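Local coordinates for glycerate dehydrogenase related protein (Thermoplasma acidophilum, PDB 3GVX) that probably reduces 2-oxoacids such as glyoxylate or hydroxypyruvate to 2-hydroxyacids with NAD(P)H, at residues 58-63 / 72-77; 166-171 / 193-198; 234-239 / 250-255; 79-84 / 131-136; 118-123 / 144-149. One frame throughout, in Å; residues are numbered along the deposited sequence.

Interaction 1: 58-63 / 72-77; sequences AGVDHI and VVLCSN
Val60 carries the apolar half of this contact, lying against Leu74 and Ser76. Val60 CB is 4.1 Å from Leu74 CD2. CG1 is anti to the carbonyl carbon (chi1 -63°), and this places it between two partners. Val60 CG1 lies 3.7 Å from Ser76 CB and 4.1 Å from Leu74 CD2. Val60 and Leu74 thus reach toward each other tip to tip.

The polar half lies at Ala58. Ser76 OG gives a weak hydrogen bond to Ala58 O, 3.4 Å long. One residue further on, Ala58 CA makes a CA-H...O contact of 3.3 Å with Asn77 O.

The loop 58-63 also holds its own shape. Val60 to Ile63 form a type I beta turn, closed by the bond from Ile63 N to Val60 O. His62 NE2 donates to Gly59 O over 3.1 Å. That oxygen is in the plane of the imidazole ring, while the nitrogen sits above the carbonyl plane. Ile63 CG1 lies over the centre of one ring face. In relatives the loop at this point borders the substrate pocket, and it probably does so here.

Strand 73-75 is the last strand, within this chain, of a parallel five-stranded sheet. It pairs with strand 52-55, from which the loop 58-63 departs. Asn77 continues the pairing through a backbone bond to Ser57. Its ND2 binds Ala268 O, and its side chain touches Leu271 and Ala272. The contact therefore lies where the sheet edge meets helix 266-279.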
# COMPACT_ATOMS: atom_id res chain seq x y z
N ALA B 58 0.78 -4.44 -24.25
CA ALA B 58 0.53 -3.05 -23.84
C ALA B 58 0.40 -2.11 -25.03
O ALA B 58 -0.43 -1.20 -25.02
CB ALA B 58 1.65 -2.59 -22.93
N GLY B 59 1.22 -2.35 -26.05
CA GLY B 59 1.19 -1.52 -27.25
C GLY B 59 0.73 -2.26 -28.49
O GLY B 59 0.76 -3.50 -28.55
N VAL B 60 0.32 -1.50 -29.49
CA VAL B 60 -0.16 -2.06 -30.74
C VAL B 60 0.65 -1.61 -31.94
O VAL B 60 0.28 -1.89 -33.08
CB VAL B 60 -1.60 -1.65 -30.99
CG1 VAL B 60 -2.51 -2.21 -29.90
CG2 VAL B 60 -1.67 -0.13 -31.06
N ASP B 61 1.76 -0.93 -31.71
CA ASP B 61 2.53 -0.46 -32.85
C ASP B 61 3.02 -1.55 -33.79
O ASP B 61 3.31 -1.28 -34.95
CB ASP B 61 3.67 0.43 -32.35
CG ASP B 61 3.17 1.58 -31.48
OD1 ASP B 61 2.20 2.26 -31.90
OD2 ASP B 61 3.72 1.80 -30.38
N HIS B 62 3.08 -2.78 -33.31
CA HIS B 62 3.52 -3.91 -34.14
C HIS B 62 2.33 -4.53 -34.86
O HIS B 62 2.46 -5.51 -35.59
CB HIS B 62 4.18 -5.00 -33.29
CG HIS B 62 3.34 -5.44 -32.14
ND1 HIS B 62 2.96 -6.76 -31.97
CD2 HIS B 62 2.78 -4.74 -31.13
CE1 HIS B 62 2.20 -6.84 -30.89
NE2 HIS B 62 2.07 -5.63 -30.36
N ILE B 63 1.14 -3.98 -34.64
CA ILE B 63 -0.05 -4.50 -35.27
C ILE B 63 -0.45 -3.65 -36.48
O ILE B 63 -0.34 -2.42 -36.47
CB ILE B 63 -1.21 -4.57 -34.25
CG1 ILE B 63 -0.87 -5.60 -33.17
CG2 ILE B 63 -2.51 -4.91 -34.97
CD1 ILE B 63 -1.65 -5.49 -31.91
N VAL B 72 -14.37 -1.85 -36.77
CA VAL B 72 -13.71 -2.74 -35.82
C VAL B 72 -12.87 -2.00 -34.80
O VAL B 72 -11.95 -1.25 -35.13
CB VAL B 72 -12.80 -3.77 -36.56
CG1 VAL B 72 -12.23 -4.77 -35.56
CG2 VAL B 72 -13.60 -4.47 -37.67
N VAL B 73 -13.19 -2.22 -33.54
CA VAL B 73 -12.48 -1.56 -32.46
C VAL B 73 -11.26 -2.35 -32.01
O VAL B 73 -11.34 -3.54 -31.69
CB VAL B 73 -13.43 -1.32 -31.27
CG1 VAL B 73 -12.64 -0.79 -30.06
CG2 VAL B 73 -14.53 -0.33 -31.68
N LEU B 74 -10.12 -1.68 -31.99
CA LEU B 74 -8.88 -2.30 -31.56
C LEU B 74 -8.57 -1.84 -30.14
O LEU B 74 -8.47 -0.65 -29.87
CB LEU B 74 -7.71 -1.89 -32.46
CG LEU B 74 -6.32 -2.37 -32.01
CD1 LEU B 74 -6.20 -3.89 -32.07
CD2 LEU B 74 -5.26 -1.69 -32.90
N CYS B 75 -8.43 -2.80 -29.23
CA CYS B 75 -8.11 -2.51 -27.84
C CYS B 75 -6.75 -3.12 -27.51
O CYS B 75 -6.36 -4.13 -28.09
CB CYS B 75 -9.15 -3.10 -26.90
SG CYS B 75 -10.81 -2.57 -27.24
N SER B 76 -6.04 -2.50 -26.58
CA SER B 76 -4.75 -3.03 -26.18
C SER B 76 -4.86 -3.42 -24.70
O SER B 76 -5.90 -3.26 -24.09
CB SER B 76 -3.62 -2.02 -26.42
OG SER B 76 -3.79 -0.86 -25.66
N ASN B 77 -3.76 -3.90 -24.14
CA ASN B 77 -3.77 -4.37 -22.75
C ASN B 77 -2.57 -3.87 -21.94
O ASN B 77 -1.58 -4.57 -21.80
CB ASN B 77 -3.82 -5.90 -22.79
CG ASN B 77 -3.88 -6.53 -21.43
OD1 ASN B 77 -4.64 -6.10 -20.56
ND2 ASN B 77 -3.11 -7.60 -21.25

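Interaction 2: 166-171 / 193-198; sequences SPADLF and SRLLAN
Pro167, Ala168 and Phe171 of helix 167-172 all meet Leu195 of helix 193-196, within the Rossmann-type NAD-binding domain. Ser166 is the N-cap of the first helix: its OG accepts from Asp169 N. Pro167 CB lies 4.0 Å from Leu195 CD1. Leu195 CD1 also comes to 3.5 Å from Ala168 N. Ala168 CB is 3.6 Å from Asn198 ND2, and Arg194 NH2 also approaches it.

Phe171 is the main apolar partner. Phe171 CB meets Asn198 CB at 3.7 Å. Leu195 crosses the phenyl group at about a right angle, with CG over the ring centre. Leu195 CD1 makes a CH-pi contact 4.0 Å from the centroid of the Phe171 ring, 24° off the normal. Leu196 lies beside the ring and points the same way. An alanine in place of Phe171 would probably leave the Leu195 methyls and Leu196 CD2 without the ring they pack on, and open a gap beside Ile205 of strand 204-207.

Asn198 is fixed at both ends of its amide. OD1 accepts from Arg172 NH1. Asn198 ND2 turns back and donates to Leu195 O, 2.8 Å away, with an N-H...O angle of 170° and the oxygen in the amide plane.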
# COMPACT_ATOMS: atom_id res chain seq x y z
N SER B 166 -0.10 24.76 -11.29
CA SER B 166 1.25 24.65 -11.76
C SER B 166 1.93 23.63 -10.88
O SER B 166 1.41 23.24 -9.85
CB SER B 166 1.94 26.00 -11.63
OG SER B 166 1.77 26.53 -10.33
N PRO B 167 3.11 23.18 -11.31
CA PRO B 167 3.87 22.20 -10.54
C PRO B 167 4.29 22.82 -9.20
O PRO B 167 4.31 22.14 -8.18
CB PRO B 167 5.05 21.89 -11.46
CG PRO B 167 4.45 22.07 -12.82
CD PRO B 167 3.66 23.33 -12.67
N ALA B 168 4.61 24.11 -9.20
CA ALA B 168 5.00 24.77 -7.97
C ALA B 168 3.82 24.78 -7.02
O ALA B 168 3.97 24.56 -5.82
CB ALA B 168 5.48 26.22 -8.24
N ASP B 169 2.63 25.01 -7.56
CA ASP B 169 1.42 25.00 -6.74
C ASP B 169 1.17 23.61 -6.17
O ASP B 169 0.69 23.47 -5.06
CB ASP B 169 0.22 25.48 -7.57
CG ASP B 169 -1.10 25.35 -6.82
OD1 ASP B 169 -1.17 25.73 -5.64
OD2 ASP B 169 -2.08 24.86 -7.42
N LEU B 170 1.50 22.58 -6.95
CA LEU B 170 1.33 21.20 -6.51
C LEU B 170 2.27 20.91 -5.34
O LEU B 170 1.85 20.41 -4.31
CB LEU B 170 1.61 20.22 -7.66
CG LEU B 170 1.43 18.73 -7.33
CD1 LEU B 170 -0.03 18.30 -7.52
CD2 LEU B 170 2.36 17.94 -8.24
N PHE B 171 3.54 21.24 -5.50
CA PHE B 171 4.52 21.04 -4.42
C PHE B 171 4.08 21.74 -3.15
O PHE B 171 4.27 21.24 -2.05
CB PHE B 171 5.91 21.55 -4.83
CG PHE B 171 6.71 20.55 -5.61
CD1 PHE B 171 6.24 20.05 -6.82
CD2 PHE B 171 7.92 20.08 -5.13
CE1 PHE B 171 6.96 19.09 -7.52
CE2 PHE B 171 8.65 19.11 -5.82
CZ PHE B 171 8.16 18.61 -7.02
N SER B 193 15.90 23.44 -9.11
CA SER B 193 16.16 24.24 -7.92
C SER B 193 14.98 25.13 -7.64
O SER B 193 14.50 25.21 -6.52
CB SER B 193 17.40 25.13 -8.12
OG SER B 193 18.61 24.40 -8.11
N ARG B 194 14.51 25.79 -8.68
CA ARG B 194 13.39 26.70 -8.52
C ARG B 194 12.09 26.03 -8.10
O ARG B 194 11.37 26.57 -7.27
CB ARG B 194 13.16 27.51 -9.79
CG ARG B 194 12.42 28.78 -9.48
CD ARG B 194 11.39 29.15 -10.53
NE ARG B 194 10.41 28.09 -10.76
CZ ARG B 194 9.58 27.58 -9.84
NH1 ARG B 194 9.61 28.02 -8.58
NH2 ARG B 194 8.69 26.65 -10.19
N LEU B 195 11.79 24.88 -8.69
CA LEU B 195 10.57 24.16 -8.32
C LEU B 195 10.69 23.54 -6.92
O LEU B 195 9.77 23.64 -6.12
CB LEU B 195 10.24 23.08 -9.36
CG LEU B 195 9.14 22.07 -9.00
CD1 LEU B 195 7.81 22.79 -8.74
CD2 LEU B 195 9.05 21.05 -10.14
N LEU B 196 11.84 22.94 -6.64
CA LEU B 196 12.11 22.31 -5.35
C LEU B 196 11.96 23.23 -4.15
O LEU B 196 11.56 22.78 -3.07
CB LEU B 196 13.50 21.69 -5.33
CG LEU B 196 13.71 20.61 -6.38
CD1 LEU B 196 15.14 20.08 -6.29
CD2 LEU B 196 12.66 19.51 -6.18
N ALA B 197 12.29 24.50 -4.33
CA ALA B 197 12.19 25.48 -3.26
C ALA B 197 10.78 25.53 -2.69
O ALA B 197 10.56 26.09 -1.63
CB ALA B 197 12.62 26.87 -3.76
N ASN B 198 9.81 24.94 -3.38
CA ASN B 198 8.43 24.94 -2.89
C ASN B 198 8.17 23.81 -1.89
O ASN B 198 7.14 23.80 -1.23
CB ASN B 198 7.44 24.81 -4.05
CG ASN B 198 7.44 26.02 -4.96
OD1 ASN B 198 6.69 26.97 -4.76
ND2 ASN B 198 8.30 25.98 -5.98

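Interaction 3: 234-239 / 250-255; sequences DVWWNE and AILSPH
Asp234 OD1 is gripped by two donors. Ser253 OG donates to Asp234 OD1 over 2.6 Å, on the anti lone pair, and Val256 N is the second donor. The other oxygen, OD2, accepts from Ala257 N. CG is anti to the backbone N (chi1 180°), on the side of Ser253 and His255. An alanine in place of Asp234 would probably leave Ser253 OG and the two backbone N-H groups without this acceptor. Ser253 OG is also bonded to His88 NE2. A potassium ion lies about 6 Å from the Asp234 side chain.

Further along, His255 ND1 gives a weak hydrogen bond of 3.1 Å to Glu239 OE1. The carboxylate and ring planes are 60° apart. Glu239 OE2 lies at the ring edge and accepts from Trp236 N at 2.9 Å. Val235 CG1 approaches His255 ND1 to 3.6 Å. Phe112 of the second subunit packs on both Glu239 and His255.

Away from this polar group, Trp236 CZ3 touches Leu252 CD2 at 3.6 Å. Trp237 CZ3 lies over one face of the Trp236 indole, toward its rim.

Glu239, His255 and Arg210 probably correspond to the catalytic Glu, His and Arg of the family. The carboxylate engages ND1, while NE2 meets Arg210. These two weak bonds, one on each ring nitrogen, would probably limit the rotation of the imidazole, consistent with an active-site histidine.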
# COMPACT_ATOMS: atom_id res chain seq x y z
N ASP B 234 12.95 5.11 -9.05
CA ASP B 234 13.11 3.84 -9.72
C ASP B 234 13.89 4.09 -11.00
O ASP B 234 14.17 3.16 -11.74
CB ASP B 234 11.75 3.23 -10.03
CG ASP B 234 11.87 1.91 -10.74
OD1 ASP B 234 12.59 1.01 -10.24
OD2 ASP B 234 11.25 1.77 -11.80
N VAL B 235 14.26 5.34 -11.25
CA VAL B 235 15.01 5.70 -12.45
C VAL B 235 16.14 6.66 -12.16
O VAL B 235 15.97 7.67 -11.46
CB VAL B 235 14.11 6.34 -13.51
CG1 VAL B 235 12.98 5.39 -13.88
CG2 VAL B 235 13.60 7.68 -13.02
N TRP B 236 17.31 6.36 -12.70
CA TRP B 236 18.46 7.20 -12.49
C TRP B 236 18.97 7.75 -13.81
O TRP B 236 18.65 7.21 -14.86
CB TRP B 236 19.53 6.39 -11.76
CG TRP B 236 20.54 7.25 -11.16
CD1 TRP B 236 21.77 7.54 -11.67
CD2 TRP B 236 20.43 7.99 -9.94
NE1 TRP B 236 22.43 8.41 -10.85
CE2 TRP B 236 21.64 8.70 -9.78
CE3 TRP B 236 19.44 8.12 -8.96
CZ2 TRP B 236 21.88 9.53 -8.69
CZ3 TRP B 236 19.68 8.94 -7.88
CH2 TRP B 236 20.90 9.64 -7.76
N TRP B 237 19.77 8.81 -13.78
CA TRP B 237 20.27 9.32 -15.04
C TRP B 237 21.29 8.37 -15.63
O TRP B 237 22.02 7.66 -14.91
CB TRP B 237 20.86 10.72 -14.87
CG TRP B 237 19.91 11.69 -14.26
CD1 TRP B 237 19.12 12.60 -14.91
CD2 TRP B 237 19.64 11.85 -12.87
NE1 TRP B 237 18.38 13.31 -14.01
CE2 TRP B 237 18.68 12.87 -12.74
CE3 TRP B 237 20.13 11.23 -11.71
CZ2 TRP B 237 18.17 13.28 -11.51
CZ3 TRP B 237 19.63 11.63 -10.49
CH2 TRP B 237 18.66 12.65 -10.39
N ASN B 238 21.31 8.36 -16.95
CA ASN B 238 22.17 7.54 -17.78
C ASN B 238 21.74 6.09 -17.77
O ASN B 238 21.15 5.64 -18.75
CB ASN B 238 23.63 7.70 -17.39
CG ASN B 238 24.07 9.16 -17.44
OD1 ASN B 238 23.60 9.93 -18.28
ND2 ASN B 238 24.98 9.54 -16.55
N GLU B 239 21.96 5.36 -16.69
CA GLU B 239 21.55 3.95 -16.66
C GLU B 239 22.02 3.21 -17.92
O GLU B 239 21.66 3.55 -19.03
CB GLU B 239 20.02 3.83 -16.65
CG GLU B 239 19.29 4.22 -15.39
CD GLU B 239 17.79 4.02 -15.56
OE1 GLU B 239 17.40 2.96 -16.08
OE2 GLU B 239 17.00 4.90 -15.17
N ALA B 250 17.84 9.04 0.23
CA ALA B 250 17.26 8.49 -0.98
C ALA B 250 17.19 6.98 -0.89
O ALA B 250 17.96 6.36 -0.17
CB ALA B 250 18.09 8.90 -2.20
N ILE B 251 16.21 6.41 -1.58
CA ILE B 251 16.04 4.97 -1.66
C ILE B 251 15.87 4.81 -3.15
O ILE B 251 15.05 5.48 -3.78
CB ILE B 251 14.78 4.46 -0.95
CG1 ILE B 251 14.78 4.89 0.51
CG2 ILE B 251 14.72 2.95 -1.05
CD1 ILE B 251 13.64 4.32 1.32
N LEU B 252 16.65 3.91 -3.73
CA LEU B 252 16.62 3.74 -5.16
C LEU B 252 16.38 2.33 -5.63
O LEU B 252 16.65 1.36 -4.92
CB LEU B 252 17.96 4.20 -5.76
CG LEU B 252 18.48 5.58 -5.35
CD1 LEU B 252 19.95 5.72 -5.77
CD2 LEU B 252 17.60 6.67 -5.97
N SER B 253 15.87 2.22 -6.84
CA SER B 253 15.65 0.93 -7.44
C SER B 253 16.00 1.05 -8.93
O SER B 253 15.81 2.09 -9.54
CB SER B 253 14.21 0.45 -7.23
OG SER B 253 13.25 1.35 -7.74
N PRO B 254 16.52 -0.03 -9.52
CA PRO B 254 16.94 -0.14 -10.92
C PRO B 254 15.88 -0.27 -12.04
O PRO B 254 15.86 -1.26 -12.77
CB PRO B 254 17.90 -1.33 -10.89
CG PRO B 254 17.30 -2.19 -9.83
CD PRO B 254 16.97 -1.21 -8.76
N HIS B 255 15.01 0.73 -12.18
CA HIS B 255 14.01 0.70 -13.25
C HIS B 255 13.27 -0.63 -13.30
O HIS B 255 13.15 -1.23 -14.36
CB HIS B 255 14.74 0.91 -14.58
CG HIS B 255 13.93 1.63 -15.62
ND1 HIS B 255 14.28 2.86 -16.12
CD2 HIS B 255 12.76 1.30 -16.22
CE1 HIS B 255 13.37 3.27 -16.98
NE2 HIS B 255 12.43 2.34 -17.06

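Interaction 4: 79-84 / 131-136; sequences GAYSIS and GGIGRR
The helical segments 79-84 and 132-136 cross at -54°, with their axes 8.4 Å apart at closest approach and Ser82 set against Ile133. Ser82 is small, and its CB rests on the start of the second helix. Ser82 CB lies 3.4 Å from Gly132 O and 4.0 Å from Ile133 CG1. Its OG turns back to its own helix and gives a weak hydrogen bond to Gly79 O.

On one flank, Tyr81 CE2 touches Ile133 CD1 at 3.9 Å. The Tyr81 ring also meets that of His290, at the end of the C-terminal histidine tag.

On the other flank, Arg136 reaches across to Ile83. Arg136 CG is anti to the backbone N (chi1 -175°) and comes to 3.7 Å from Ser82 O. The chain then bends at chi2, which turns CD, and NE ends near Ile83. Ile83 CG1 sits over one face of the guanidinium, offset toward its rim and 3.8 Å from Arg136 NE. A water lies at the guanidinium edge, in its plane. It accepts from Arg136 NE and donates to Ile83 O, at 2.8 Å in each case. Tyr121 of the second subunit packs on both Ile83 and Arg136.

Gly131 and Gly134 fit the GxGxxG pattern of a Rossmann dinucleotide site. Backbone bonds from the tag residues His289 and His290 reach Gly132 and Ile133, so the tag probably lies where part of the cofactor would bind. Arg136 makes no direct hydrogen bond to segment 79-84. Its NE reaches Ile83 O through the water, while the aliphatic Ile83 CG1 packs on the guanidinium face.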
# COMPACT_ATOMS: atom_id res chain seq x y z
N GLY B 79 -2.95 -2.36 -18.62
CA GLY B 79 -3.22 -2.25 -17.20
C GLY B 79 -2.19 -2.80 -16.24
O GLY B 79 -1.93 -2.17 -15.22
N ALA B 80 -1.60 -3.95 -16.56
CA ALA B 80 -0.61 -4.60 -15.69
C ALA B 80 0.57 -3.71 -15.37
O ALA B 80 1.09 -3.68 -14.25
CB ALA B 80 -0.12 -5.91 -16.33
N TYR B 81 0.98 -2.93 -16.36
CA TYR B 81 2.10 -2.04 -16.18
C TYR B 81 1.86 -0.94 -15.15
O TYR B 81 2.68 -0.76 -14.26
CB TYR B 81 2.50 -1.44 -17.52
CG TYR B 81 3.71 -0.55 -17.43
CD1 TYR B 81 4.99 -1.09 -17.39
CD2 TYR B 81 3.56 0.82 -17.35
CE1 TYR B 81 6.11 -0.26 -17.28
CE2 TYR B 81 4.68 1.67 -17.25
CZ TYR B 81 5.95 1.12 -17.21
OH TYR B 81 7.04 1.94 -17.14
N SER B 82 0.77 -0.20 -15.26
CA SER B 82 0.50 0.85 -14.29
C SER B 82 0.20 0.24 -12.91
O SER B 82 0.57 0.81 -11.89
CB SER B 82 -0.63 1.79 -14.76
OG SER B 82 -1.57 1.13 -15.57
N ILE B 83 -0.46 -0.92 -12.88
CA ILE B 83 -0.75 -1.61 -11.63
C ILE B 83 0.57 -1.88 -10.91
O ILE B 83 0.75 -1.56 -9.74
CB ILE B 83 -1.47 -2.96 -11.88
CG1 ILE B 83 -2.93 -2.69 -12.22
CG2 ILE B 83 -1.26 -3.91 -10.70
CD1 ILE B 83 -3.70 -3.92 -12.66
N SER B 84 1.49 -2.48 -11.66
CA SER B 84 2.81 -2.82 -11.15
C SER B 84 3.56 -1.59 -10.71
O SER B 84 4.16 -1.59 -9.66
CB SER B 84 3.60 -3.55 -12.23
OG SER B 84 4.87 -3.93 -11.76
N GLY B 131 -1.74 10.19 -15.75
CA GLY B 131 -2.03 9.15 -16.71
C GLY B 131 -2.38 7.81 -16.06
O GLY B 131 -2.90 7.77 -14.94
N GLY B 132 -2.13 6.72 -16.78
CA GLY B 132 -2.42 5.40 -16.27
C GLY B 132 -1.79 5.13 -14.92
O GLY B 132 -2.42 4.57 -14.03
N ILE B 133 -0.55 5.57 -14.75
CA ILE B 133 0.15 5.37 -13.50
C ILE B 133 -0.41 6.27 -12.41
O ILE B 133 -0.69 5.82 -11.31
CB ILE B 133 1.64 5.62 -13.69
CG1 ILE B 133 2.20 4.58 -14.66
CG2 ILE B 133 2.34 5.65 -12.33
CD1 ILE B 133 3.65 4.73 -15.00
N GLY B 134 -0.60 7.54 -12.75
CA GLY B 134 -1.14 8.48 -11.80
C GLY B 134 -2.54 8.10 -11.34
O GLY B 134 -2.89 8.33 -10.18
N ARG B 135 -3.34 7.53 -12.23
CA ARG B 135 -4.69 7.12 -11.87
C ARG B 135 -4.69 5.94 -10.93
O ARG B 135 -5.46 5.91 -9.98
CB ARG B 135 -5.50 6.81 -13.13
CG ARG B 135 -5.78 8.07 -13.96
CD ARG B 135 -6.26 7.79 -15.38
NE ARG B 135 -6.15 9.02 -16.17
CZ ARG B 135 -7.11 9.91 -16.35
NH1 ARG B 135 -8.31 9.72 -15.82
NH2 ARG B 135 -6.86 11.01 -17.04
N ARG B 136 -3.83 4.98 -11.20
CA ARG B 136 -3.70 3.80 -10.38
C ARG B 136 -3.12 4.16 -9.01
O ARG B 136 -3.53 3.62 -8.00
CB ARG B 136 -2.82 2.77 -11.07
CG ARG B 136 -2.73 1.45 -10.34
CD ARG B 136 -4.09 0.81 -10.12
NE ARG B 136 -3.96 -0.42 -9.35
CZ ARG B 136 -4.95 -1.25 -9.04
NH1 ARG B 136 -6.18 -1.00 -9.43
NH2 ARG B 136 -4.67 -2.35 -8.33
O HOH W 1 -1.55 -1.15 -8.16

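Interaction 5: 118-123 / 144-149; sequences TLLYGK and FGMRVI
Lys123 and Arg147 join the starts of two neighbouring strands in the Rossmann-type domain. Strand 124-128, helix 132-143 and strand 147-151 form a beta-alpha-beta unit here. The first segment ends in a type II beta turn, Leu120 to Lys123. The second begins with a Schellman motif in which Gly145 has positive phi.

Two backbone hydrogen bonds cross the contact. Arg147 N donates to Lys123 O over 2.8 Å, at 173°. Gly122 N donates to Gly145 O over 3.2 Å, from above the carbonyl plane. Tyr121 CA lies 3.6 Å from Phe144 O, in a weak contact through its hydrogen.

The apolar contacts centre on Leu120. Leu120 CB is 3.9 Å from Met146 CE; Met146 is built as selenomethionine. Leu120 CD1 lies over one face of the Phe144 ring. Phe90 of helix 79-97 meets that ring nearly parallel.

The turn is also held from outside. Glu87 of the second subunit accepts from Leu120 N with one oxygen and from Tyr121 N with the other.

Steric limits complete the fit. Tyr121 CD1 lies 4.0 Å from Gly145 CA, and a side-chain carbon on Gly145 would clash with it.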
# COMPACT_ATOMS: atom_id res chain seq x y z
N THR B 118 6.17 7.77 9.92
CA THR B 118 5.30 8.67 9.23
C THR B 118 4.12 7.87 8.72
O THR B 118 4.23 6.74 8.26
CB THR B 118 6.01 9.35 8.06
OG1 THR B 118 7.06 10.17 8.57
CG2 THR B 118 5.04 10.19 7.26
N LEU B 119 2.97 8.49 8.79
CA LEU B 119 1.75 7.88 8.35
C LEU B 119 1.26 8.52 7.09
O LEU B 119 1.40 9.72 6.91
CB LEU B 119 0.75 8.13 9.42
CG LEU B 119 -0.06 7.14 10.20
CD1 LEU B 119 0.67 6.40 11.35
CD2 LEU B 119 -1.10 8.09 10.70
N LEU B 120 0.63 7.73 6.24
CA LEU B 120 0.11 8.26 5.00
C LEU B 120 -1.28 8.82 5.21
O LEU B 120 -1.64 9.85 4.66
CB LEU B 120 0.07 7.17 3.94
CG LEU B 120 1.46 6.62 3.66
CD1 LEU B 120 1.37 5.52 2.61
CD2 LEU B 120 2.39 7.77 3.23
N TYR B 121 -2.04 8.13 6.05
CA TYR B 121 -3.41 8.54 6.34
C TYR B 121 -3.59 10.03 6.63
O TYR B 121 -2.96 10.58 7.54
CB TYR B 121 -3.98 7.74 7.50
CG TYR B 121 -5.45 7.99 7.72
CD1 TYR B 121 -6.42 7.23 7.08
CD2 TYR B 121 -5.88 8.98 8.60
CE1 TYR B 121 -7.78 7.44 7.30
CE2 TYR B 121 -7.23 9.21 8.84
CZ TYR B 121 -8.18 8.43 8.19
OH TYR B 121 -9.51 8.61 8.45
N GLY B 122 -4.46 10.68 5.86
CA GLY B 122 -4.72 12.09 6.07
C GLY B 122 -3.79 13.04 5.34
O GLY B 122 -4.03 14.24 5.27
N LYS B 123 -2.74 12.51 4.76
CA LYS B 123 -1.82 13.35 4.04
C LYS B 123 -2.13 13.64 2.57
O LYS B 123 -2.87 12.91 1.92
CB LYS B 123 -0.41 12.81 4.20
CG LYS B 123 0.14 13.18 5.53
CD LYS B 123 1.18 12.22 5.97
CE LYS B 123 1.97 12.80 7.11
NZ LYS B 123 1.08 13.20 8.21
N PHE B 144 -5.69 4.36 1.06
CA PHE B 144 -4.86 4.64 2.23
C PHE B 144 -5.36 5.85 3.00
O PHE B 144 -4.80 6.23 4.02
CB PHE B 144 -3.38 4.84 1.82
CG PHE B 144 -2.59 3.58 1.74
CD1 PHE B 144 -2.16 2.94 2.88
CD2 PHE B 144 -2.28 3.01 0.52
CE1 PHE B 144 -1.45 1.77 2.81
CE2 PHE B 144 -1.56 1.83 0.45
CZ PHE B 144 -1.15 1.21 1.60
N GLY B 145 -6.43 6.46 2.50
CA GLY B 145 -6.99 7.62 3.14
C GLY B 145 -6.27 8.92 2.82
O GLY B 145 -6.44 9.92 3.50
N MSE B 146 -5.47 8.93 1.77
CA MSE B 146 -4.74 10.13 1.42
C MSE B 146 -5.62 11.08 0.62
O MSE B 146 -6.61 10.67 0.05
CB MSE B 146 -3.51 9.78 0.59
CG MSE B 146 -2.74 8.59 1.15
SE MSE B 146 -1.16 8.39 0.28
CE MSE B 146 -0.32 9.60 0.93
N ARG B 147 -5.23 12.34 0.59
CA ARG B 147 -5.92 13.37 -0.16
C ARG B 147 -5.08 13.45 -1.43
O ARG B 147 -3.85 13.35 -1.37
CB ARG B 147 -5.87 14.68 0.63
CG ARG B 147 -6.45 15.88 -0.07
CD ARG B 147 -6.25 17.14 0.81
NE ARG B 147 -6.98 18.29 0.29
CZ ARG B 147 -8.29 18.31 0.09
NH1 ARG B 147 -9.02 17.24 0.39
NH2 ARG B 147 -8.86 19.39 -0.42
N VAL B 148 -5.71 13.64 -2.59
CA VAL B 148 -4.94 13.67 -3.82
C VAL B 148 -4.99 14.98 -4.60
O VAL B 148 -6.04 15.52 -4.89
CB VAL B 148 -5.35 12.50 -4.74
CG1 VAL B 148 -4.66 12.61 -6.09
CG2 VAL B 148 -4.99 11.17 -4.05
N ILE B 149 -3.80 15.47 -4.92
CA ILE B 149 -3.65 16.69 -5.68
C ILE B 149 -2.98 16.31 -6.99
O ILE B 149 -1.97 15.59 -7.01
CB ILE B 149 -2.82 17.71 -4.89
CG1 ILE B 149 -3.61 18.10 -3.63
CG2 ILE B 149 -2.50 18.93 -5.76
CD1 ILE B 149 -2.78 18.49 -2.47

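Interactions 1 and 4 adjoin in sequence, with centres about 17 Å apart. Strand 73-75 of the five-stranded sheet leads there into helix 79-97, which continues toward the Rossmann-type domain. Interactions 3 and 4 come within about 5 Å at their nearest atoms. They bring the presumed catalytic Glu239 and His255 close to the presumed dinucleotide site. Interactions 1 and 3 come within about 13 Å at their nearest atoms without touching, consistent with an interdomain cleft between them. Interactions 2 and 5 touch by packing between Leu170 and Ile149. Interactions 3 and 5 reach the same seven-stranded sheet. Interactions 3, 4 and 5 all meet the second subunit.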